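Local coordinates for protein oxidoreductase (Methanosarcina mazei, PDB 3KA7) that binds flavin-adenine dinucleotide and, as a member of the flavin-containing amine oxidoreductase family, probably catalyses a flavin-dependent redox reaction whose substrate is not established, at residues G37-L42 and S51-M56; F47-G52 and K325-C330; I282-A287 and L365-Y370. One frame throughout, in Å; residues are numbered along the deposited sequence.

Contact 1 (G37-L42 and S51-M56). With FAD (flavin-adenine dinucleotide), chain B.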
# COMPACT_ATOMS: atom_id res chain seq x y z
N GLY A 37 6.09 -5.80 9.72
CA GLY A 37 5.85 -4.36 9.67
C GLY A 37 4.36 -4.08 9.47
O GLY A 37 3.52 -4.64 10.18
N ARG A 38 4.04 -3.23 8.51
CA ARG A 38 2.65 -2.85 8.25
C ARG A 38 1.92 -3.84 7.33
O ARG A 38 0.87 -3.52 6.77
CB ARG A 38 2.58 -1.43 7.70
CG ARG A 38 2.94 -0.37 8.76
CD ARG A 38 3.12 1.04 8.14
NE ARG A 38 4.39 1.09 7.43
CZ ARG A 38 4.55 1.63 6.23
NH1 ARG A 38 3.52 2.17 5.59
NH2 ARG A 38 5.75 1.60 5.66
N PHE A 39 2.46 -5.05 7.21
CA PHE A 39 1.86 -6.07 6.35
C PHE A 39 1.81 -7.43 7.03
O PHE A 39 2.30 -8.43 6.49
CB PHE A 39 2.66 -6.20 5.05
CG PHE A 39 1.87 -6.79 3.89
CD1 PHE A 39 1.08 -5.98 3.09
CD2 PHE A 39 1.95 -8.14 3.58
CE1 PHE A 39 0.37 -6.50 2.01
CE2 PHE A 39 1.24 -8.67 2.51
CZ PHE A 39 0.45 -7.86 1.73
N THR A 40 1.23 -7.48 8.22
CA THR A 40 1.05 -8.78 8.88
C THR A 40 -0.24 -8.77 9.69
O THR A 40 -0.99 -7.80 9.67
CB THR A 40 2.26 -9.15 9.74
OG1 THR A 40 2.18 -10.54 10.10
CG2 THR A 40 2.29 -8.28 10.97
N ASN A 41 -0.52 -9.87 10.38
CA ASN A 41 -1.82 -10.00 11.05
C ASN A 41 -1.76 -9.53 12.49
O ASN A 41 -0.70 -9.55 13.11
CB ASN A 41 -2.32 -11.45 11.01
CG ASN A 41 -2.69 -11.91 9.61
OD1 ASN A 41 -2.31 -11.28 8.61
ND2 ASN A 41 -3.42 -13.01 9.53
N LEU A 42 -2.90 -9.10 13.02
CA LEU A 42 -3.02 -8.78 14.42
C LEU A 42 -4.24 -9.52 14.94
O LEU A 42 -5.35 -9.29 14.47
CB LEU A 42 -3.21 -7.28 14.62
CG LEU A 42 -3.96 -6.90 15.90
CD1 LEU A 42 -3.09 -7.19 17.11
CD2 LEU A 42 -4.37 -5.44 15.88
N SER A 51 -1.75 -5.23 10.75
CA SER A 51 -0.91 -4.12 11.20
C SER A 51 -0.92 -2.94 10.21
O SER A 51 -0.22 -1.95 10.41
CB SER A 51 0.52 -4.61 11.36
OG SER A 51 0.93 -5.22 10.15
N GLY A 52 -1.70 -3.07 9.15
CA GLY A 52 -1.79 -2.01 8.15
C GLY A 52 -2.66 -2.47 7.00
O GLY A 52 -3.88 -2.24 7.00
N ALA A 53 -2.03 -3.12 6.03
CA ALA A 53 -2.67 -3.50 4.77
C ALA A 53 -3.96 -4.30 4.93
O ALA A 53 -4.12 -5.09 5.87
CB ALA A 53 -1.68 -4.27 3.90
N PHE A 54 -4.89 -4.10 4.01
CA PHE A 54 -6.23 -4.66 4.12
C PHE A 54 -6.25 -6.10 3.61
O PHE A 54 -7.21 -6.51 2.95
CB PHE A 54 -7.21 -3.81 3.31
CG PHE A 54 -7.69 -2.55 4.00
CD1 PHE A 54 -9.04 -2.28 4.10
CD2 PHE A 54 -6.80 -1.62 4.51
CE1 PHE A 54 -9.50 -1.11 4.70
CE2 PHE A 54 -7.26 -0.45 5.11
CZ PHE A 54 -8.59 -0.20 5.22
N HIS A 55 -5.21 -6.88 3.90
CA HIS A 55 -5.21 -8.31 3.50
C HIS A 55 -5.46 -8.50 2.00
O HIS A 55 -6.12 -9.46 1.57
CB HIS A 55 -6.27 -9.08 4.29
CG HIS A 55 -5.92 -9.26 5.74
ND1 HIS A 55 -6.85 -9.16 6.75
CD2 HIS A 55 -4.74 -9.55 6.34
CE1 HIS A 55 -6.25 -9.37 7.91
NE2 HIS A 55 -4.98 -9.61 7.69
N MSE A 56 -4.91 -7.59 1.19
CA MSE A 56 -5.22 -7.58 -0.23
C MSE A 56 -4.01 -7.12 -1.04
O MSE A 56 -3.28 -6.22 -0.61
CB MSE A 56 -6.43 -6.67 -0.47
CG MSE A 56 -6.97 -6.65 -1.88
SE MSE A 56 -8.61 -5.64 -1.98
CE MSE A 56 -9.84 -7.15 -1.76
PA FAD B . 7.40 -1.53 6.84
O1A FAD B . 7.50 -0.03 7.00
O2A FAD B . 6.03 -2.14 6.99
O5B FAD B . 8.39 -2.23 7.90
C5B FAD B . 9.51 -1.52 8.40
C4B FAD B . 10.03 -2.39 9.55
O4B FAD B . 11.22 -1.86 10.10
C3B FAD B . 9.01 -2.48 10.68
O3B FAD B . 8.71 -3.84 10.96
C2B FAD B . 9.70 -1.80 11.86
O2B FAD B . 9.35 -2.36 13.11
C1B FAD B . 11.17 -1.98 11.52
N9A FAD B . 12.07 -0.96 12.07
C8A FAD B . 11.91 0.41 12.15
N7A FAD B . 13.04 0.94 12.69
C5A FAD B . 13.90 -0.08 12.95
C6A FAD B . 15.17 -0.13 13.51
N6A FAD B . 15.82 1.00 13.79
N1A FAD B . 15.80 -1.35 13.64
C2A FAD B . 15.19 -2.52 13.25
N3A FAD B . 13.93 -2.47 12.69
C4A FAD B . 13.31 -1.27 12.56
N1 FAD B . -0.76 -2.22 0.69
C2 FAD B . -1.32 -3.10 -0.22
O2 FAD B . -0.62 -3.57 -1.12
N3 FAD B . -2.66 -3.41 -0.11
C4 FAD B . -3.45 -2.86 0.88
O4 FAD B . -4.64 -3.14 0.98
C4X FAD B . -2.89 -1.97 1.79
N5 FAD B . -3.67 -1.40 2.78
C5X FAD B . -3.10 -0.53 3.69
C6 FAD B . -3.87 0.04 4.70
C7 FAD B . -3.29 0.90 5.63
C7M FAD B . -4.15 1.51 6.71
C8 FAD B . -1.93 1.19 5.53
C8M FAD B . -1.27 2.12 6.50
C9 FAD B . -1.16 0.63 4.51
C9A FAD B . -1.74 -0.24 3.59
N10 FAD B . -0.97 -0.80 2.58
C10 FAD B . -1.54 -1.67 1.69
C1' FAD B . 0.46 -0.43 2.40
C2' FAD B . 1.34 -1.53 3.01
O2' FAD B . 0.83 -1.88 4.29
C3' FAD B . 2.77 -1.02 3.12
O3' FAD B . 3.14 -0.41 1.89
C4' FAD B . 3.83 -2.08 3.43
O4' FAD B . 3.44 -2.90 4.52
C5' FAD B . 5.10 -1.34 3.83
O5' FAD B . 6.15 -2.27 3.83
P FAD B . 7.65 -1.78 3.94
O1P FAD B . 8.53 -2.68 3.11
O2P FAD B . 7.80 -0.30 3.65
O3P FAD B . 8.09 -2.02 5.47

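Contact 2 (F47-G52 and K325-C330). With FAD (flavin-adenine dinucleotide), chain B.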
# COMPACT_ATOMS: atom_id res chain seq x y z
N PHE A 47 -10.64 -12.17 15.63
CA PHE A 47 -10.47 -11.75 14.24
C PHE A 47 -8.99 -11.64 13.90
O PHE A 47 -8.17 -11.31 14.76
CB PHE A 47 -11.10 -10.37 14.02
CG PHE A 47 -12.60 -10.38 13.99
CD1 PHE A 47 -13.28 -10.41 12.78
CD2 PHE A 47 -13.33 -10.34 15.17
CE1 PHE A 47 -14.67 -10.40 12.75
CE2 PHE A 47 -14.71 -10.34 15.14
CZ PHE A 47 -15.39 -10.37 13.93
N GLN A 48 -8.65 -11.91 12.64
CA GLN A 48 -7.31 -11.63 12.14
C GLN A 48 -7.32 -10.26 11.46
O GLN A 48 -7.55 -10.16 10.27
CB GLN A 48 -6.86 -12.70 11.14
CG GLN A 48 -6.53 -14.05 11.77
CD GLN A 48 -5.38 -13.97 12.77
OE1 GLN A 48 -5.57 -14.22 13.97
NE2 GLN A 48 -4.20 -13.62 12.28
N LEU A 49 -7.12 -9.22 12.26
CA LEU A 49 -6.98 -7.87 11.71
C LEU A 49 -5.55 -7.77 11.17
O LEU A 49 -4.85 -8.77 11.05
CB LEU A 49 -7.25 -6.82 12.80
CG LEU A 49 -8.61 -6.92 13.52
CD1 LEU A 49 -8.85 -5.72 14.47
CD2 LEU A 49 -9.74 -7.05 12.49
N SER A 50 -5.12 -6.57 10.83
CA SER A 50 -3.77 -6.42 10.30
C SER A 50 -3.06 -5.24 10.91
O SER A 50 -3.69 -4.36 11.52
CB SER A 50 -3.79 -6.25 8.78
OG SER A 50 -4.08 -4.91 8.43
N SER A 51 -1.75 -5.23 10.75
CA SER A 51 -0.91 -4.12 11.20
C SER A 51 -0.92 -2.94 10.21
O SER A 51 -0.22 -1.95 10.41
CB SER A 51 0.52 -4.61 11.36
OG SER A 51 0.93 -5.22 10.15
N GLY A 52 -1.70 -3.07 9.15
CA GLY A 52 -1.79 -2.01 8.15
C GLY A 52 -2.66 -2.47 7.00
O GLY A 52 -3.88 -2.24 7.00
N LYS A 325 -19.35 -14.64 11.30
CA LYS A 325 -18.99 -13.23 11.28
C LYS A 325 -18.24 -12.93 9.99
O LYS A 325 -17.59 -13.81 9.43
CB LYS A 325 -18.10 -12.87 12.48
CG LYS A 325 -18.79 -12.96 13.84
CD LYS A 325 -20.05 -12.13 13.89
CE LYS A 325 -20.82 -12.36 15.19
NZ LYS A 325 -20.05 -11.90 16.38
N HIS A 326 -18.34 -11.69 9.53
CA HIS A 326 -17.47 -11.22 8.45
C HIS A 326 -16.58 -10.10 8.99
O HIS A 326 -16.94 -9.40 9.93
CB HIS A 326 -18.28 -10.70 7.25
CG HIS A 326 -18.69 -11.77 6.29
ND1 HIS A 326 -17.79 -12.47 5.52
CD2 HIS A 326 -19.91 -12.28 5.99
CE1 HIS A 326 -18.43 -13.35 4.78
NE2 HIS A 326 -19.72 -13.25 5.03
N LEU A 327 -15.40 -9.98 8.39
CA LEU A 327 -14.50 -8.86 8.70
C LEU A 327 -14.62 -7.88 7.56
O LEU A 327 -14.24 -8.18 6.43
CB LEU A 327 -13.06 -9.35 8.80
CG LEU A 327 -11.96 -8.30 9.00
CD1 LEU A 327 -12.28 -7.35 10.18
CD2 LEU A 327 -10.60 -8.98 9.17
N THR A 328 -15.16 -6.70 7.85
CA THR A 328 -15.34 -5.67 6.84
C THR A 328 -14.47 -4.49 7.26
O THR A 328 -14.61 -3.98 8.37
CB THR A 328 -16.80 -5.24 6.76
OG1 THR A 328 -17.62 -6.41 6.58
CG2 THR A 328 -17.02 -4.26 5.60
N MSE A 329 -13.57 -4.09 6.37
CA MSE A 329 -12.62 -3.01 6.66
C MSE A 329 -12.79 -1.82 5.72
O MSE A 329 -12.89 -1.99 4.50
CB MSE A 329 -11.18 -3.52 6.66
CG MSE A 329 -10.94 -4.58 7.74
SE MSE A 329 -9.10 -5.16 7.82
CE MSE A 329 -8.95 -6.01 6.13
N CYS A 330 -12.83 -0.62 6.30
CA CYS A 330 -13.07 0.61 5.58
C CYS A 330 -11.83 1.49 5.60
O CYS A 330 -11.13 1.53 6.61
CB CYS A 330 -14.20 1.39 6.26
SG CYS A 330 -15.68 0.38 6.59
PA FAD B . 7.40 -1.53 6.84
O1A FAD B . 7.50 -0.03 7.00
O2A FAD B . 6.03 -2.14 6.99
O5B FAD B . 8.39 -2.23 7.90
C5B FAD B . 9.51 -1.52 8.40
C4B FAD B . 10.03 -2.39 9.55
O4B FAD B . 11.22 -1.86 10.10
C3B FAD B . 9.01 -2.48 10.68
O3B FAD B . 8.71 -3.84 10.96
C2B FAD B . 9.70 -1.80 11.86
O2B FAD B . 9.35 -2.36 13.11
C1B FAD B . 11.17 -1.98 11.52
N9A FAD B . 12.07 -0.96 12.07
C8A FAD B . 11.91 0.41 12.15
N7A FAD B . 13.04 0.94 12.69
C5A FAD B . 13.90 -0.08 12.95
C6A FAD B . 15.17 -0.13 13.51
N6A FAD B . 15.82 1.00 13.79
N1A FAD B . 15.80 -1.35 13.64
C2A FAD B . 15.19 -2.52 13.25
N3A FAD B . 13.93 -2.47 12.69
C4A FAD B . 13.31 -1.27 12.56
N1 FAD B . -0.76 -2.22 0.69
C2 FAD B . -1.32 -3.10 -0.22
O2 FAD B . -0.62 -3.57 -1.12
N3 FAD B . -2.66 -3.41 -0.11
C4 FAD B . -3.45 -2.86 0.88
O4 FAD B . -4.64 -3.14 0.98
C4X FAD B . -2.89 -1.97 1.79
N5 FAD B . -3.67 -1.40 2.78
C5X FAD B . -3.10 -0.53 3.69
C6 FAD B . -3.87 0.04 4.70
C7 FAD B . -3.29 0.90 5.63
C7M FAD B . -4.15 1.51 6.71
C8 FAD B . -1.93 1.19 5.53
C8M FAD B . -1.27 2.12 6.50
C9 FAD B . -1.16 0.63 4.51
C9A FAD B . -1.74 -0.24 3.59
N10 FAD B . -0.97 -0.80 2.58
C10 FAD B . -1.54 -1.67 1.69
C1' FAD B . 0.46 -0.43 2.40
C2' FAD B . 1.34 -1.53 3.01
O2' FAD B . 0.83 -1.88 4.29
C3' FAD B . 2.77 -1.02 3.12
O3' FAD B . 3.14 -0.41 1.89
C4' FAD B . 3.83 -2.08 3.43
O4' FAD B . 3.44 -2.90 4.52
C5' FAD B . 5.10 -1.34 3.83
O5' FAD B . 6.15 -2.27 3.83
P FAD B . 7.65 -1.78 3.94
O1P FAD B . 8.53 -2.68 3.11
O2P FAD B . 7.80 -0.30 3.65
O3P FAD B . 8.09 -2.02 5.47

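Contact 3 (I282-A287 and L365-Y370). With FAD (flavin-adenine dinucleotide), chain B.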
# COMPACT_ATOMS: atom_id res chain seq x y z
N ILE A 282 -7.18 6.48 7.84
CA ILE A 282 -7.79 5.81 8.97
C ILE A 282 -8.54 4.57 8.49
O ILE A 282 -9.26 4.63 7.51
CB ILE A 282 -8.78 6.72 9.68
CG1 ILE A 282 -8.05 7.88 10.36
CG2 ILE A 282 -9.59 5.92 10.70
CD1 ILE A 282 -8.96 9.08 10.57
N LYS A 283 -8.32 3.46 9.19
CA LYS A 283 -8.94 2.18 8.89
C LYS A 283 -9.96 1.86 9.99
O LYS A 283 -9.62 1.89 11.18
CB LYS A 283 -7.85 1.10 8.87
CG LYS A 283 -8.38 -0.33 8.77
CD LYS A 283 -7.27 -1.37 8.60
CE LYS A 283 -6.08 -1.11 9.51
NZ LYS A 283 -5.15 -2.28 9.49
N ILE A 284 -11.20 1.59 9.59
CA ILE A 284 -12.24 1.20 10.53
C ILE A 284 -12.59 -0.26 10.27
O ILE A 284 -13.04 -0.59 9.17
CB ILE A 284 -13.50 2.08 10.38
CG1 ILE A 284 -13.15 3.55 10.65
CG2 ILE A 284 -14.62 1.58 11.32
CD1 ILE A 284 -14.31 4.50 10.42
N CYS A 285 -12.37 -1.12 11.26
CA CYS A 285 -12.65 -2.55 11.13
C CYS A 285 -14.00 -2.86 11.77
O CYS A 285 -14.24 -2.47 12.91
CB CYS A 285 -11.57 -3.37 11.82
SG CYS A 285 -9.90 -3.08 11.11
N LEU A 286 -14.87 -3.55 11.03
CA LEU A 286 -16.21 -3.87 11.52
C LEU A 286 -16.33 -5.36 11.75
O LEU A 286 -15.85 -6.16 10.94
CB LEU A 286 -17.27 -3.44 10.49
CG LEU A 286 -17.19 -2.00 9.97
CD1 LEU A 286 -18.26 -1.75 8.92
CD2 LEU A 286 -17.28 -0.98 11.11
N ALA A 287 -16.96 -5.74 12.86
CA ALA A 287 -17.29 -7.12 13.10
C ALA A 287 -18.73 -7.28 12.62
O ALA A 287 -19.66 -6.85 13.28
CB ALA A 287 -17.19 -7.43 14.59
N LEU A 365 -15.24 -2.74 15.48
CA LEU A 365 -14.32 -3.60 16.20
C LEU A 365 -13.08 -2.84 16.66
O LEU A 365 -12.69 -2.92 17.83
CB LEU A 365 -13.93 -4.80 15.33
CG LEU A 365 -13.04 -5.92 15.87
CD1 LEU A 365 -13.64 -6.61 17.10
CD2 LEU A 365 -12.72 -6.93 14.76
N LEU A 366 -12.46 -2.11 15.74
CA LEU A 366 -11.23 -1.38 16.06
C LEU A 366 -11.04 -0.29 15.02
O LEU A 366 -11.32 -0.51 13.84
CB LEU A 366 -10.02 -2.32 16.05
CG LEU A 366 -8.69 -1.75 16.56
CD1 LEU A 366 -8.79 -1.35 18.03
CD2 LEU A 366 -7.55 -2.74 16.34
N ILE A 367 -10.56 0.87 15.46
CA ILE A 367 -10.21 1.94 14.53
C ILE A 367 -8.72 2.17 14.68
O ILE A 367 -8.22 2.29 15.80
CB ILE A 367 -10.99 3.22 14.88
CG1 ILE A 367 -12.50 2.94 14.80
CG2 ILE A 367 -10.58 4.41 13.97
CD1 ILE A 367 -13.34 4.11 15.28
N GLN A 368 -8.00 2.17 13.55
CA GLN A 368 -6.55 2.34 13.56
C GLN A 368 -6.14 3.49 12.63
O GLN A 368 -6.57 3.52 11.48
CB GLN A 368 -5.89 1.03 13.08
CG GLN A 368 -6.24 -0.19 13.98
CD GLN A 368 -5.93 -1.54 13.33
OE1 GLN A 368 -4.95 -2.19 13.68
NE2 GLN A 368 -6.77 -1.95 12.39
N SER A 369 -5.34 4.43 13.14
CA SER A 369 -4.93 5.59 12.36
C SER A 369 -3.46 5.49 11.97
O SER A 369 -2.63 5.01 12.76
CB SER A 369 -5.15 6.89 13.13
OG SER A 369 -6.53 7.08 13.43
N TYR A 370 -3.14 5.95 10.76
CA TYR A 370 -1.78 5.83 10.23
C TYR A 370 -1.30 7.14 9.64
O TYR A 370 -1.99 7.78 8.85
CB TYR A 370 -1.74 4.76 9.14
CG TYR A 370 -2.13 3.40 9.66
CD1 TYR A 370 -1.16 2.49 10.06
CD2 TYR A 370 -3.46 3.05 9.78
CE1 TYR A 370 -1.51 1.24 10.57
CE2 TYR A 370 -3.82 1.80 10.28
CZ TYR A 370 -2.84 0.91 10.67
OH TYR A 370 -3.20 -0.32 11.16
PA FAD B . 7.40 -1.53 6.84
O1A FAD B . 7.50 -0.03 7.00
O2A FAD B . 6.03 -2.14 6.99
O5B FAD B . 8.39 -2.23 7.90
C5B FAD B . 9.51 -1.52 8.40
C4B FAD B . 10.03 -2.39 9.55
O4B FAD B . 11.22 -1.86 10.10
C3B FAD B . 9.01 -2.48 10.68
O3B FAD B . 8.71 -3.84 10.96
C2B FAD B . 9.70 -1.80 11.86
O2B FAD B . 9.35 -2.36 13.11
C1B FAD B . 11.17 -1.98 11.52
N9A FAD B . 12.07 -0.96 12.07
C8A FAD B . 11.91 0.41 12.15
N7A FAD B . 13.04 0.94 12.69
C5A FAD B . 13.90 -0.08 12.95
C6A FAD B . 15.17 -0.13 13.51
N6A FAD B . 15.82 1.00 13.79
N1A FAD B . 15.80 -1.35 13.64
C2A FAD B . 15.19 -2.52 13.25
N3A FAD B . 13.93 -2.47 12.69
C4A FAD B . 13.31 -1.27 12.56
N1 FAD B . -0.76 -2.22 0.69
C2 FAD B . -1.32 -3.10 -0.22
O2 FAD B . -0.62 -3.57 -1.12
N3 FAD B . -2.66 -3.41 -0.11
C4 FAD B . -3.45 -2.86 0.88
O4 FAD B . -4.64 -3.14 0.98
C4X FAD B . -2.89 -1.97 1.79
N5 FAD B . -3.67 -1.40 2.78
C5X FAD B . -3.10 -0.53 3.69
C6 FAD B . -3.87 0.04 4.70
C7 FAD B . -3.29 0.90 5.63
C7M FAD B . -4.15 1.51 6.71
C8 FAD B . -1.93 1.19 5.53
C8M FAD B . -1.27 2.12 6.50
C9 FAD B . -1.16 0.63 4.51
C9A FAD B . -1.74 -0.24 3.59
N10 FAD B . -0.97 -0.80 2.58
C10 FAD B . -1.54 -1.67 1.69
C1' FAD B . 0.46 -0.43 2.40
C2' FAD B . 1.34 -1.53 3.01
O2' FAD B . 0.83 -1.88 4.29
C3' FAD B . 2.77 -1.02 3.12
O3' FAD B . 3.14 -0.41 1.89
C4' FAD B . 3.83 -2.08 3.43
O4' FAD B . 3.44 -2.90 4.52
C5' FAD B . 5.10 -1.34 3.83
O5' FAD B . 6.15 -2.27 3.83
P FAD B . 7.65 -1.78 3.94
O1P FAD B . 8.53 -2.68 3.11
O2P FAD B . 7.80 -0.30 3.65
O3P FAD B . 8.09 -2.02 5.47

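Contact 1 (G37-L42 and S51-M56)
Ser51 sets its OG between its own backbone N and carbonyl carbon (chi1 54°), and this torsion turns the hydroxyl onto the loop leading into strand 41-44, part of the FAD site of an amine-oxidase-type flavoprotein. There OG donates to Gly37 O at 2.7 Å, in the carbonyl plane on a lone pair, and accepts from Thr40 N; Ser51 N returns a bond to Thr40 O. Further on, Ala53 N reaches Arg38 O nearly along the C=O axis. Ala53 CB lies 3.3 Å from both Phe39 CD1 and FAD C4X, a wedge between ring and cofactor. Arg38 holds CG beside its backbone N (chi1 -70°), and its chain bends at chi3, which places NE. Its NH2 lies 2.7 Å from FAD O1A; C5' lies over one guanidinium face, and NH1 forms a salt bridge with Asp399. An alanine in place of Arg38 would probably cost O1A the guanidinium bond and Asp399 its salt bridge to NH1. At the far end, His55 NE2 bonds weakly to Asn41 OD1, which Lys196 N also holds. Beside the isoalloxazine, Phe54 N donates to FAD O4; at the pyrophosphate, Arg38 N meets FAD O2A at 2.7 Å in a straight bond.

Contact 2 (F47-G52 and K325-C330)
Leu49 and Leu327 meet methyl to methyl, CD2 of the first lying 3.4 Å from CD1 of the second, tighter than ordinary van der Waals contact. Leu327 carries most of the apolar packing from its strand: with CG anti to the backbone N (chi1 175°), it passes Phe47 in the opposite sense, and its CB sits at the edge of that ring, 4.1 Å from CD1. The same ring receives Lys325 CB at CZ, where the two side chains cross at about a right angle. Polar atoms enter as packing surfaces. His326 O lies near the plane of the Phe47 ring, 3.8 Å from CE1, and the buried Gln48 O faces Leu327 CD2 at 3.5 Å. Between the two segments there is no hydrogen bond; within 47-52, Gly52 N donates to Ser50 OG over 3.1 Å and closes an ST turn as the strand ends near the flavin. The axes of strands 47-50 and 326-330 approach to 8.6 Å and differ in direction by 18°, a spacing too wide for paired strands of one sheet. Phe47 and Leu49 also touch Leu365 of strand 362-370. The arrangement is face packing of a two-stranded hairpin, strands 41-44 and 47-50, on the large mixed sheet of this flavoprotein.

Contact 3 (I282-A287 and L365-Y370)
Lys283 and Tyr370 meet at the cofactor end of two antiparallel strands, linked by a weak bond, NZ to OH 3.2 Å. The lysine leaves with CG anti to the backbone N (chi1 171°), runs beside Gln368 in the same direction and passes obliquely by the tyrosine ring. Its stronger partner is Gly52 O, which NZ also binds. Tyr370 lays one ring face against the flavin's dimethyl end, C8M standing 3.4 Å above the plane toward the rim.

Along the strands the surfaces fit by branch and notch. On one face, the branch methyls of Ile282 and Ile367 butt together, CG2 to CG2 3.7 Å, while the other branch of Ile282 turns back along its strand's partner, CG1 resting 3.5 Å from Ser369 OG. Ile284 CG1 meets Ile367 CG1 more loosely, at 4.2 Å, and helix 342-356 covers Ile282, Ile367 and Ser369. On the other face, Cys285 tucks CB against Leu366 O, and Leu49 touches the Leu366 side chain. Leu365 points toward strand 282-287: its CB nestles 3.4 Å from Cys285 O and 4.3 Å from Ala287 CB.

Beneath these side chains, Lys283 and Gln368 exchange two nearly straight backbone bonds, and Cys285 N binds Leu366 O. Cys285 O takes Leu365 N at 2.8 Å and Leu366 N weakly. Two residues facing one make a classic beta bulge, at the Leu365 end of edge strand 362-370, whose Tyr370 end borders the flavin.

How the contacts relate
Contact 1 is the most buried of the three and the most polar: mainly loop backbone and one hydroxyl do the joining, with an arginine turned to the pyrophosphate. Contacts 2 and 3 are only partly buried. Contact 2 packs one sheet on another through apolar side chains, whereas contact 3 pairs neighbouring strands of a single sheet by regular backbone bonds. Contacts 1 and 2 share Ser51 and Gly52 and the hairpin of 41-44 and 47-50. Contacts 2 and 3 share the mixed sheet, where Thr328 O bonds to Leu286 N. Lys283 of contact 3 reaches Gly52 O, tying all three together beside the flavin.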